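PDB 6D2S: HTH-type transcriptional regulator PrpR from Mycobacterium tuberculosis, which regulates transcription of the genes for short-chain fatty acid breakdown through the glyoxylate and methylcitrate cycles, and is required for growth in macrophages and for assimilating cholesterol-derived propionate. Local coordinates for residues 92-97 / 127-131. Residues are numbered along the deposited sequence; the frame is centred on the assembly and turned at random.
Sequences ATQLAL and ANYFA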
loop_
_atom_site.group_PDB
_atom_site.type_symbol
_atom_site.label_atom_id
_atom_site.label_comp_id
_atom_site.label_asym_id
_atom_site.label_seq_id
_atom_site.Cartn_x
_atom_site.Cartn_y
_atom_site.Cartn_z
ATOM N N ALA A 92 3.975 8.043 -9.379
ATOM C CA ALA A 92 3.764 8.790 -8.148
ATOM C C ALA A 92 4.892 8.552 -7.152
ATOM O O ALA A 92 5.230 9.455 -6.375
ATOM C CB ALA A 92 2.401 8.412 -7.535
ATOM N N THR A 93 5.497 7.363 -7.175
ATOM C CA THR A 93 6.673 7.122 -6.344
ATOM C C THR A 93 7.808 8.055 -6.743
ATOM O O THR A 93 8.420 8.703 -5.887
ATOM C CB THR A 93 7.109 5.658 -6.432
ATOM O OG1 THR A 93 6.089 4.824 -5.876
ATOM C CG2 THR A 93 8.405 5.432 -5.624
ATOM N N GLN A 94 8.065 8.183 -8.054
ATOM C CA GLN A 94 9.101 9.107 -8.512
ATOM C C GLN A 94 8.728 10.556 -8.217
ATOM O O GLN A 94 9.603 11.374 -7.904
ATOM C CB GLN A 94 9.359 8.918 -10.013
ATOM C CG GLN A 94 10.616 9.632 -10.502
ATOM C CD GLN A 94 11.862 9.044 -9.877
ATOM O OE1 GLN A 94 12.774 9.767 -9.451
ATOM N NE2 GLN A 94 11.910 7.719 -9.818
ATOM N N LEU A 95 7.434 10.893 -8.303
ATOM C CA LEU A 95 6.988 12.240 -7.957
ATOM C C LEU A 95 7.356 12.582 -6.518
ATOM O O LEU A 95 7.807 13.699 -6.225
ATOM C CB LEU A 95 5.473 12.361 -8.162
ATOM C CG LEU A 95 4.732 13.545 -7.509
ATOM C CD1 LEU A 95 5.327 14.870 -7.894
ATOM C CD2 LEU A 95 3.235 13.508 -7.870
ATOM N N ALA A 96 7.192 11.623 -5.611
ATOM C CA ALA A 96 7.608 11.847 -4.229
ATOM C C ALA A 96 9.112 12.041 -4.136
ATOM O O ALA A 96 9.586 12.944 -3.443
ATOM C CB ALA A 96 7.176 10.676 -3.343
ATOM N N LEU A 97 9.880 11.180 -4.802
ATOM C CA LEU A 97 11.333 11.281 -4.727
ATOM C C LEU A 97 11.844 12.625 -5.242
ATOM O O LEU A 97 12.829 13.152 -4.707
ATOM C CB LEU A 97 11.964 10.115 -5.497
ATOM C CG LEU A 97 11.720 8.738 -4.860
ATOM C CD1 LEU A 97 12.235 7.593 -5.747
ATOM C CD2 LEU A 97 12.342 8.661 -3.469
ATOM N N ALA A 127 8.268 7.279 -0.011
ATOM C CA ALA A 127 7.844 7.562 -1.381
ATOM C C ALA A 127 6.758 6.587 -1.829
ATOM O O ALA A 127 5.788 6.987 -2.490
ATOM C CB ALA A 127 9.041 7.514 -2.338
ATOM N N ASN A 128 6.914 5.300 -1.500
ATOM C CA ASN A 128 5.855 4.331 -1.774
ATOM C C ASN A 128 4.580 4.694 -1.029
ATOM O O ASN A 128 3.478 4.545 -1.569
ATOM C CB ASN A 128 6.285 2.917 -1.373
ATOM C CG ASN A 128 7.330 2.337 -2.291
ATOM O OD1 ASN A 128 7.433 2.709 -3.458
ATOM N ND2 ASN A 128 8.113 1.416 -1.768
ATOM N N TYR A 129 4.707 5.111 0.237
ATOM C CA TYR A 129 3.534 5.552 0.993
ATOM C C TYR A 129 2.815 6.687 0.270
ATOM O O TYR A 129 1.581 6.679 0.123
ATOM C CB TYR A 129 3.954 5.987 2.414
ATOM C CG TYR A 129 2.778 6.459 3.263
ATOM C CD1 TYR A 129 2.250 7.728 3.094
ATOM C CD2 TYR A 129 2.202 5.621 4.223
ATOM C CE1 TYR A 129 1.164 8.165 3.845
ATOM C CE2 TYR A 129 1.113 6.044 4.979
ATOM C CZ TYR A 129 0.606 7.322 4.787
ATOM O OH TYR A 129 -0.466 7.761 5.539
ATOM N N PHE A 130 3.575 7.697 -0.156
ATOM C CA PHE A 130 2.999 8.807 -0.910
ATOM C C PHE A 130 2.272 8.314 -2.156
ATOM O O PHE A 130 1.171 8.790 -2.469
ATOM C CB PHE A 130 4.106 9.794 -1.296
ATOM C CG PHE A 130 3.631 10.939 -2.150
ATOM C CD1 PHE A 130 3.192 12.124 -1.572
ATOM C CD2 PHE A 130 3.634 10.830 -3.539
ATOM C CE1 PHE A 130 2.770 13.185 -2.364
ATOM C CE2 PHE A 130 3.212 11.882 -4.329
ATOM C CZ PHE A 130 2.780 13.059 -3.745
ATOM N N ALA A 131 2.883 7.380 -2.895
ATOM C CA ALA A 131 2.249 6.890 -4.119
ATOM C C ALA A 131 0.914 6.225 -3.807
ATOM O O ALA A 131 -0.077 6.452 -4.504
ATOM C CB ALA A 131 3.173 5.915 -4.853
#
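With CG trans to the backbone N in both F130 (chi1 177°) and L95 (chi1 164°), the phenyl ring reaches across to helix 84-99 and the leucine branch comes to meet it. L95 CD2 arrives at the rim of the ring, in its plane, 3.9 Å from F130 CE2. The A92 carbonyl oxygen lies at the same rim, 3.5 Å from F130 CD2, while still accepting the helical bond from A96 N. A96 CB approaches the ring obliquely, 3.6 Å from F130 CD2, and also packs on A127.

Four alanines, A92 and A96 against A127 and A131, let the backbones come close: the axes of segments 92-97 and 127-131 approach to 7.7 Å, their N-to-C directions 126° apart, nearer antiparallel than parallel. A92 and A131 meet methyl to methyl, CB to CB 3.7 Å, and A96 faces A127 in the same way. The A127 methyl also touches L97 CD2 and the T93 carbonyl oxygen. On the flank away from the F130 ring, T93 OG1 sits 3.3 Å from A131 CB, and the N128 side chain crosses that of T93 at a slant, its OD1 3.5 Å from T93 OG1. No hydrogen bond links the two segments; this hydroxyl is hydrogen-bonded to the F89 carbonyl oxygen in its own helix.

This is a buried, almost wholly apolar helix crossing within the IrrE N-terminal-like part of PrpR. Around it, helix 19-31 covers F130 through L21, A25 and M28, with M28 touching L95 too. Helix 39-51 packs on A92 and L95 through L43, M47 and F51, and R67 of strand 67-70 lies against T93 and L97.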